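Local coordinates for protein 401aa long hypothetical glucose-1-phosphate thymidylyltransferase (Sulfolobus tokodaii, PDB 2GGO) that probably transfers nucleotidyl groups from dTTP or UTP to sugar 1-phosphates and acetylates amino sugars on the route to UDP-GlcNAc and UDP-GalNAc, at residues 26-30 with 31-35; 221-224 with 225-229; 245-248 with 249-253; 257-260 with 261-265. All coordinates share one frame; numbering follows the deposited sequence.

Contact 1. Residues 26-30 with 31-35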
# COMPACT_ATOMS: atom_id res chain seq x y z
N VAL A 26 5.94 1.22 -0.47
CA VAL A 26 5.30 -0.04 -0.88
C VAL A 26 5.22 -0.03 -2.41
O VAL A 26 4.70 0.97 -2.96
CB VAL A 26 3.90 -0.17 -0.26
CG1 VAL A 26 3.03 -1.20 -0.99
CG2 VAL A 26 3.99 -0.56 1.17
N PRO A 27 5.71 -1.11 -3.10
CA PRO A 27 5.62 -1.09 -4.55
C PRO A 27 4.25 -1.51 -5.09
O PRO A 27 3.51 -2.34 -4.51
CB PRO A 27 6.74 -2.05 -5.00
CG PRO A 27 6.91 -2.98 -3.92
CD PRO A 27 6.34 -2.37 -2.65
N ILE A 28 3.89 -0.85 -6.17
CA ILE A 28 2.74 -1.21 -6.96
C ILE A 28 3.41 -1.47 -8.29
O ILE A 28 4.01 -0.54 -8.88
CB ILE A 28 1.75 -0.05 -7.05
CG1 ILE A 28 1.30 0.34 -5.65
CG2 ILE A 28 0.56 -0.46 -7.92
CD1 ILE A 28 0.91 1.76 -5.57
N LEU A 29 3.37 -2.72 -8.73
CA LEU A 29 4.20 -3.17 -9.84
C LEU A 29 5.61 -2.68 -9.56
O LEU A 29 6.10 -2.80 -8.44
CB LEU A 29 3.65 -2.66 -11.18
CG LEU A 29 2.21 -3.07 -11.49
CD1 LEU A 29 1.75 -2.54 -12.84
CD2 LEU A 29 2.00 -4.58 -11.42
N SER A 30 6.24 -2.02 -10.52
CA SER A 30 7.62 -1.68 -10.32
C SER A 30 7.94 -0.41 -9.53
O SER A 30 9.12 -0.13 -9.32
CB SER A 30 8.28 -1.56 -11.68
OG SER A 30 7.96 -0.32 -12.28
N LYS A 31 6.96 0.39 -9.09
CA LYS A 31 7.36 1.65 -8.43
C LYS A 31 6.62 1.91 -7.15
O LYS A 31 5.50 1.43 -6.98
CB LYS A 31 7.38 2.86 -9.41
CG LYS A 31 6.06 3.30 -9.98
CD LYS A 31 6.21 4.07 -11.29
CE LYS A 31 4.82 4.58 -11.73
NZ LYS A 31 4.77 5.48 -12.93
N PRO A 32 7.27 2.63 -6.23
CA PRO A 32 6.64 2.85 -4.94
C PRO A 32 5.35 3.69 -5.05
O PRO A 32 5.19 4.51 -5.97
CB PRO A 32 7.73 3.53 -4.13
CG PRO A 32 8.53 4.24 -5.13
CD PRO A 32 8.59 3.28 -6.30
N LEU A 33 4.43 3.47 -4.12
CA LEU A 33 3.24 4.26 -4.00
C LEU A 33 3.51 5.78 -4.15
O LEU A 33 2.81 6.45 -4.91
CB LEU A 33 2.59 4.00 -2.63
CG LEU A 33 1.31 4.79 -2.33
CD1 LEU A 33 0.20 4.47 -3.24
CD2 LEU A 33 0.90 4.47 -0.93
N ILE A 34 4.49 6.32 -3.43
CA ILE A 34 4.66 7.75 -3.35
C ILE A 34 5.05 8.34 -4.71
O ILE A 34 4.80 9.50 -5.02
CB ILE A 34 5.66 8.16 -2.26
CG1 ILE A 34 5.47 9.66 -2.00
CG2 ILE A 34 7.13 7.74 -2.70
CD1 ILE A 34 6.26 10.24 -0.93
N GLU A 35 5.63 7.50 -5.54
CA GLU A 35 6.01 7.88 -6.88
C GLU A 35 4.83 8.09 -7.82
O GLU A 35 4.91 8.92 -8.75
CB GLU A 35 6.92 6.79 -7.37
CG GLU A 35 7.41 6.90 -8.76
CD GLU A 35 8.93 6.62 -8.82
OE1 GLU A 35 9.59 6.77 -7.74
OE2 GLU A 35 9.44 6.26 -9.95

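Contact 2. Residues 221-224 with 225-229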
# COMPACT_ATOMS: atom_id res chain seq x y z
N TRP A 221 -5.19 -4.55 -9.18
CA TRP A 221 -5.75 -3.44 -9.99
C TRP A 221 -4.76 -2.87 -11.03
O TRP A 221 -5.05 -2.79 -12.22
CB TRP A 221 -6.26 -2.32 -9.09
CG TRP A 221 -7.09 -1.38 -9.92
CD1 TRP A 221 -8.43 -1.49 -10.19
CD2 TRP A 221 -6.62 -0.22 -10.63
NE1 TRP A 221 -8.82 -0.46 -11.02
CE2 TRP A 221 -7.73 0.33 -11.30
CE3 TRP A 221 -5.38 0.42 -10.74
CZ2 TRP A 221 -7.63 1.50 -12.07
CZ3 TRP A 221 -5.28 1.54 -11.50
CH2 TRP A 221 -6.39 2.08 -12.17
N ALA A 222 -3.60 -2.47 -10.58
CA ALA A 222 -2.60 -1.93 -11.47
C ALA A 222 -2.19 -2.84 -12.63
O ALA A 222 -1.90 -2.35 -13.73
CB ALA A 222 -1.35 -1.50 -10.64
N LEU A 223 -2.08 -4.14 -12.35
CA LEU A 223 -1.70 -5.11 -13.36
C LEU A 223 -2.79 -5.12 -14.41
O LEU A 223 -2.51 -5.11 -15.62
CB LEU A 223 -1.49 -6.51 -12.73
CG LEU A 223 -1.05 -7.58 -13.73
CD1 LEU A 223 0.07 -7.08 -14.65
CD2 LEU A 223 -0.62 -8.82 -12.96
N ASP A 224 -4.02 -5.07 -13.95
CA ASP A 224 -5.13 -5.06 -14.88
C ASP A 224 -5.16 -3.79 -15.73
O ASP A 224 -5.32 -3.85 -16.96
CB ASP A 224 -6.44 -5.22 -14.13
CG ASP A 224 -6.69 -6.64 -13.70
OD1 ASP A 224 -6.18 -7.58 -14.34
OD2 ASP A 224 -7.44 -6.83 -12.72
N ASN A 225 -4.96 -2.65 -15.08
CA ASN A 225 -5.34 -1.37 -15.66
C ASN A 225 -4.22 -0.52 -16.18
O ASN A 225 -4.41 0.16 -17.19
CB ASN A 225 -6.17 -0.59 -14.67
CG ASN A 225 -7.55 -1.17 -14.50
OD1 ASN A 225 -7.80 -2.02 -13.62
ND2 ASN A 225 -8.47 -0.74 -15.36
N LEU A 226 -3.05 -0.55 -15.54
CA LEU A 226 -2.04 0.42 -15.91
C LEU A 226 -1.00 -0.05 -16.90
O LEU A 226 -0.21 0.78 -17.36
CB LEU A 226 -1.37 1.03 -14.68
CG LEU A 226 -2.28 1.58 -13.58
CD1 LEU A 226 -1.44 1.92 -12.36
CD2 LEU A 226 -3.11 2.79 -14.04
N VAL A 227 -0.97 -1.33 -17.25
CA VAL A 227 0.09 -1.92 -18.11
C VAL A 227 -0.48 -2.89 -19.12
O VAL A 227 -1.59 -3.38 -18.95
CB VAL A 227 1.27 -2.62 -17.34
CG1 VAL A 227 2.16 -1.60 -16.64
CG2 VAL A 227 0.77 -3.71 -16.34
N PHE A 228 0.30 -3.15 -20.17
CA PHE A 228 -0.15 -3.94 -21.31
C PHE A 228 0.90 -4.97 -21.73
O PHE A 228 2.11 -4.72 -21.58
CB PHE A 228 -0.57 -3.01 -22.48
CG PHE A 228 -1.68 -2.03 -22.10
CD1 PHE A 228 -2.93 -2.51 -21.61
CD2 PHE A 228 -1.46 -0.64 -22.17
CE1 PHE A 228 -3.94 -1.61 -21.21
CE2 PHE A 228 -2.47 0.26 -21.78
CZ PHE A 228 -3.72 -0.23 -21.30
N SER A 229 0.43 -6.12 -22.24
CA SER A 229 1.30 -7.22 -22.65
C SER A 229 2.52 -6.76 -23.44
O SER A 229 2.37 -6.10 -24.46
CB SER A 229 0.52 -8.24 -23.48
OG SER A 229 1.21 -9.48 -23.52

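Contact 3. Residues 245-248 with 249-253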
# COMPACT_ATOMS: atom_id res chain seq x y z
N VAL A 245 1.01 -10.65 -20.23
CA VAL A 245 2.27 -10.83 -19.56
C VAL A 245 3.24 -9.69 -19.80
O VAL A 245 3.61 -9.43 -20.93
CB VAL A 245 2.91 -12.18 -19.97
CG1 VAL A 245 4.13 -12.47 -19.14
CG2 VAL A 245 1.90 -13.30 -19.75
N ILE A 246 3.67 -9.03 -18.73
CA ILE A 246 4.69 -7.98 -18.86
C ILE A 246 6.05 -8.58 -18.53
O ILE A 246 6.31 -8.99 -17.39
CB ILE A 246 4.42 -6.75 -17.96
CG1 ILE A 246 3.16 -6.02 -18.40
CG2 ILE A 246 5.54 -5.76 -18.07
CD1 ILE A 246 1.87 -6.78 -18.09
N ILE A 247 6.90 -8.65 -19.54
CA ILE A 247 8.26 -9.08 -19.34
C ILE A 247 9.18 -7.88 -19.56
O ILE A 247 9.23 -7.30 -20.66
CB ILE A 247 8.65 -10.25 -20.28
CG1 ILE A 247 7.58 -11.35 -20.21
CG2 ILE A 247 10.02 -10.78 -19.88
CD1 ILE A 247 7.69 -12.45 -21.22
N GLU A 248 9.91 -7.52 -18.51
CA GLU A 248 10.73 -6.33 -18.52
C GLU A 248 12.14 -6.63 -18.93
O GLU A 248 12.54 -7.78 -19.06
CB GLU A 248 10.77 -5.76 -17.14
CG GLU A 248 9.44 -5.44 -16.68
CD GLU A 248 9.23 -4.00 -16.80
OE1 GLU A 248 9.09 -3.52 -17.98
OE2 GLU A 248 9.26 -3.35 -15.70
N GLU A 249 12.91 -5.57 -19.15
CA GLU A 249 14.20 -5.72 -19.74
C GLU A 249 15.12 -6.44 -18.81
O GLU A 249 15.03 -6.29 -17.60
CB GLU A 249 14.78 -4.37 -20.13
CG GLU A 249 14.72 -3.33 -19.03
CD GLU A 249 15.44 -2.00 -19.41
OE1 GLU A 249 15.38 -1.59 -20.61
OE2 GLU A 249 16.07 -1.40 -18.48
N ASP A 250 16.00 -7.23 -19.40
CA ASP A 250 16.97 -8.03 -18.69
C ASP A 250 16.40 -9.30 -18.07
O ASP A 250 17.16 -10.11 -17.57
CB ASP A 250 17.76 -7.18 -17.71
CG ASP A 250 18.53 -6.08 -18.42
OD1 ASP A 250 19.12 -6.41 -19.48
OD2 ASP A 250 18.50 -4.91 -17.96
N ALA A 251 15.07 -9.48 -18.14
CA ALA A 251 14.43 -10.68 -17.62
C ALA A 251 14.65 -11.87 -18.55
O ALA A 251 14.61 -11.74 -19.79
CB ALA A 251 12.93 -10.43 -17.32
N GLU A 252 14.91 -13.03 -17.95
CA GLU A 252 15.27 -14.24 -18.68
C GLU A 252 14.29 -15.30 -18.27
O GLU A 252 14.12 -15.53 -17.06
CB GLU A 252 16.68 -14.69 -18.29
CG GLU A 252 17.33 -15.64 -19.33
CD GLU A 252 18.40 -16.62 -18.74
OE1 GLU A 252 18.81 -16.46 -17.54
OE2 GLU A 252 18.82 -17.56 -19.50
N ILE A 253 13.65 -15.92 -19.25
CA ILE A 253 12.68 -17.00 -19.03
C ILE A 253 13.07 -18.30 -19.74
O ILE A 253 13.14 -18.36 -20.96
CB ILE A 253 11.28 -16.57 -19.45
CG1 ILE A 253 10.98 -15.14 -18.92
CG2 ILE A 253 10.30 -17.60 -19.04
CD1 ILE A 253 9.54 -14.77 -18.85

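Contact 4. Residues 257-260 with 261-265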
# COMPACT_ATOMS: atom_id res chain seq x y z
N THR A 257 8.99 -23.30 -18.62
CA THR A 257 8.17 -22.34 -17.90
C THR A 257 6.80 -22.16 -18.53
O THR A 257 6.68 -22.16 -19.74
CB THR A 257 8.86 -21.02 -17.78
OG1 THR A 257 10.08 -21.20 -17.08
CG2 THR A 257 8.00 -20.03 -17.04
N TYR A 258 5.78 -22.04 -17.68
CA TYR A 258 4.37 -21.95 -18.09
C TYR A 258 3.72 -20.77 -17.37
O TYR A 258 3.71 -20.71 -16.14
CB TYR A 258 3.61 -23.21 -17.71
CG TYR A 258 2.30 -23.47 -18.45
CD1 TYR A 258 2.28 -24.25 -19.61
CD2 TYR A 258 1.08 -22.98 -17.97
CE1 TYR A 258 1.09 -24.54 -20.27
CE2 TYR A 258 -0.14 -23.28 -18.63
CZ TYR A 258 -0.11 -24.06 -19.77
OH TYR A 258 -1.26 -24.37 -20.43
N ILE A 259 3.20 -19.82 -18.15
CA ILE A 259 2.71 -18.54 -17.60
C ILE A 259 1.24 -18.42 -17.98
O ILE A 259 0.90 -18.52 -19.15
CB ILE A 259 3.60 -17.36 -18.14
CG1 ILE A 259 5.07 -17.55 -17.71
CG2 ILE A 259 3.13 -16.00 -17.69
CD1 ILE A 259 6.03 -16.49 -18.32
N GLU A 260 0.36 -18.32 -17.00
CA GLU A 260 -1.03 -18.00 -17.27
C GLU A 260 -1.23 -16.57 -16.79
O GLU A 260 -1.15 -16.31 -15.61
CB GLU A 260 -1.99 -19.02 -16.60
CG GLU A 260 -1.84 -20.46 -17.19
CD GLU A 260 -2.65 -21.56 -16.48
OE1 GLU A 260 -2.80 -21.49 -15.23
OE2 GLU A 260 -3.13 -22.52 -17.19
N GLY A 261 -1.42 -15.62 -17.72
CA GLY A 261 -1.46 -14.21 -17.36
C GLY A 261 -2.78 -13.91 -16.71
O GLY A 261 -3.73 -14.70 -16.82
N PRO A 262 -2.91 -12.73 -16.07
CA PRO A 262 -1.97 -11.61 -16.02
C PRO A 262 -0.80 -11.77 -15.05
O PRO A 262 -1.01 -12.12 -13.89
CB PRO A 262 -2.83 -10.42 -15.60
CG PRO A 262 -3.95 -11.00 -14.91
CD PRO A 262 -4.16 -12.42 -15.35
N VAL A 263 0.39 -11.50 -15.55
CA VAL A 263 1.60 -11.66 -14.79
C VAL A 263 2.54 -10.54 -15.11
O VAL A 263 2.75 -10.20 -16.27
CB VAL A 263 2.23 -13.00 -15.18
CG1 VAL A 263 3.70 -13.03 -14.92
CG2 VAL A 263 1.47 -14.13 -14.51
N TYR A 264 3.12 -9.97 -14.07
CA TYR A 264 4.12 -8.95 -14.21
C TYR A 264 5.49 -9.52 -13.84
O TYR A 264 5.70 -9.96 -12.68
CB TYR A 264 3.81 -7.80 -13.24
CG TYR A 264 4.77 -6.65 -13.37
CD1 TYR A 264 4.63 -5.74 -14.41
CD2 TYR A 264 5.84 -6.47 -12.49
CE1 TYR A 264 5.45 -4.70 -14.55
CE2 TYR A 264 6.72 -5.40 -12.67
CZ TYR A 264 6.49 -4.52 -13.69
OH TYR A 264 7.33 -3.45 -13.92
N ILE A 265 6.43 -9.50 -14.79
CA ILE A 265 7.79 -9.98 -14.51
C ILE A 265 8.82 -8.84 -14.47
O ILE A 265 9.27 -8.40 -15.50
CB ILE A 265 8.21 -11.12 -15.50
CG1 ILE A 265 7.09 -12.20 -15.50
CG2 ILE A 265 9.60 -11.65 -15.17
CD1 ILE A 265 7.37 -13.46 -16.13

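Contact 1. Residues 26-30 with 31-35
I28 and K31 face each other as the last pair of a tight two-residue beta hairpin in the nucleotidyltransferase domain. The hairpin joins strands 27-28 and 31-32 through a type II' turn with L29 and S30 at its corners, and it runs into helix 33-43.

Three backbone hydrogen bonds hold it. I28 N gives an almost straight bond to K31 O, 2.9 Å long with an angle of 179° at the hydrogen. K31 N returns one to I28 O at 3.1 Å, but from above the carbonyl plane. I28 O also accepts from the hydroxyl of Y36. One step further on, P27 and P32 form a non-hydrogen-bonded pair, and their side chains diverge. Beyond them L33 N closes on V26 O at 2.8 Å, nearly along the C=O axis. The CA of P32 makes a further C-H...O contact to V26 O at 3.3 Å.

K31 carries the charged interactions and leaves the hairpin on the same face as I28. Its chain is extended beyond CG, with CG set between the backbone N and the carbonyl carbon (chi1 67°). NZ makes a salt bridge with E39, and the lysine also has a cation-pi contact with Y36.

The apolar part is small. I28 and L33 cross obliquely, and F101 of strand 100-102 touches both. I28 also packs on V218 and A222 of helix 212-225. With chi2 at 152° the I28 side chain is stretched, which carries CD1 to 3.6 Å from CD1 of L33 and 3.8 Å from L33 CA.

Contact 2. Residues 221-224 with 225-229
W221 and N225 are packed one on the other, a turn apart at the end of helix 212-225. N225 CB sits over the face of the six-membered ring, 3.6 Å from its centroid and 12° off the normal, a CH-pi contact. The amide plane of N225 is stacked on the indole, 14° from parallel. L226 comes to the same ring obliquely, with CD2 3.6 Å from W221 CZ3. Its other methyl, CD1, lies 3.8 Å from A222 CB. A stack with Y205 also engages the W221 ring. L223, with CG anti to the backbone N (chi1 -179°), brings CD1 to 3.8 Å from V227 CG2. Both residues also rest on I246.

The backbone is still helical here. N225 N bonds to W221 O at 2.9 Å, and L226 N to A222 O at 2.8 Å. Beyond it the chain leads from the nucleotidyltransferase domain to strand 230-231 of the hexapeptide-repeat beta helix. K244 NZ meets the terminal carbonyls of L223 and D224, and V227 O as well.

The loose side is that of N225. One side of this residue lies on the indole, but the residue as a whole is exposed to solvent. Next to it, D224 directs OD1 to the hydroxyl of Y280.

Contact 3. Residues 245-248 with 249-253
The E248 carbonyl and A251 meet where the chain turns a corner, and the flat group at the centre is the peptide unit after E248. A251 N approaches the oxygen from a direction tilted 30° from the carbonyl plane. The hydrogen bond from A251 N to E248 O is 3.2 Å long, with an angle of 153° at the hydrogen. A251 CB lies 3.2 Å from the same oxygen, E248 O. The bond closes a type II beta turn from E248 to A251. D250 is at its second corner with a positive phi of 77°.

The carboxylates are the other flat groups, and they take no part in the turn bond. The E248 chain is bent at chi2, and OE2 makes a weak hydrogen bond with the hydroxyl of Y264. E249 has a long, weak ion pair with K267. D250 points away on the exposed outer side.

Inside the bend the contact is purely aliphatic. I247 CG2 lies 3.9 Å from A251 CB. I247 and I253 reach toward each other tip to tip, with their CD1 atoms 3.8 Å apart. In both isoleucines CG1 lies beside the backbone N and the chain runs on extended. Neighbouring coils close over the group: A251 and I253 both pack on I265, and I247 touches V235.

Inward aliphatic residues six apart, I247 and I253, with the small side chain of A251 closing the turn between them, fit a corner of the left-handed parallel beta helix built by hexapeptide-repeat transferases.

Contact 4. Residues 257-260 with 261-265
I259 and I265 both place CG1 beside the backbone N (chi1 -60° and -51°) and stay extended beyond it. They therefore reach toward each other tip to tip across a corner of the hexapeptide-repeat beta helix, with their CD1 atoms 4.0 Å apart. The strands on either side of the corner, 258-260 and 263-265, run at 128° to each other, close to the turn expected of a three-sided coil.

I259 also meets V263, which points inward from the start of the second side. I259 CG2 is 4.0 Å from V263 CB, and the two side chains cross at about a right angle. I253 of the preceding strand touches both isoleucines, and V245 touches I259.

No hydrogen bond spans this corner. The bend is made by G261 and P262, joined by a cis peptide bond. P262 points away from 257-260 and packs on L223 and D224 of helix 212-225, so the corner touches the nucleotidyltransferase domain.

E260 lies outside the coil. Its extended side chain carries OE1 to a hydrogen bond with the hydroxyl of Y276. Its carbonyl, by contrast, meets an inward methyl group: E260 O is 3.6 Å from V263 CG2.

Along the chain the contacts come in order, 1 to 4. Contacts 1 and 2 lie in or at the end of the nucleotidyltransferase domain, with centres 14 Å apart. They touch through I28 and L29 on A222. Contacts 3 and 4 are two corners of the beta helix, with one more bend between them and centres 10 Å apart; strands 245-247 and 263-265 are neighbours in one parallel sheet. Contact 2 holds the end of helix 212-225, where the chain crosses between domains. L223 packs on I246 of contact 3 and P262 of contact 4. The hairpin of contact 1 touches Y264 of contact 4, their centres about 20 Å apart. All four contribute to the domain interface, contact 3 through I246.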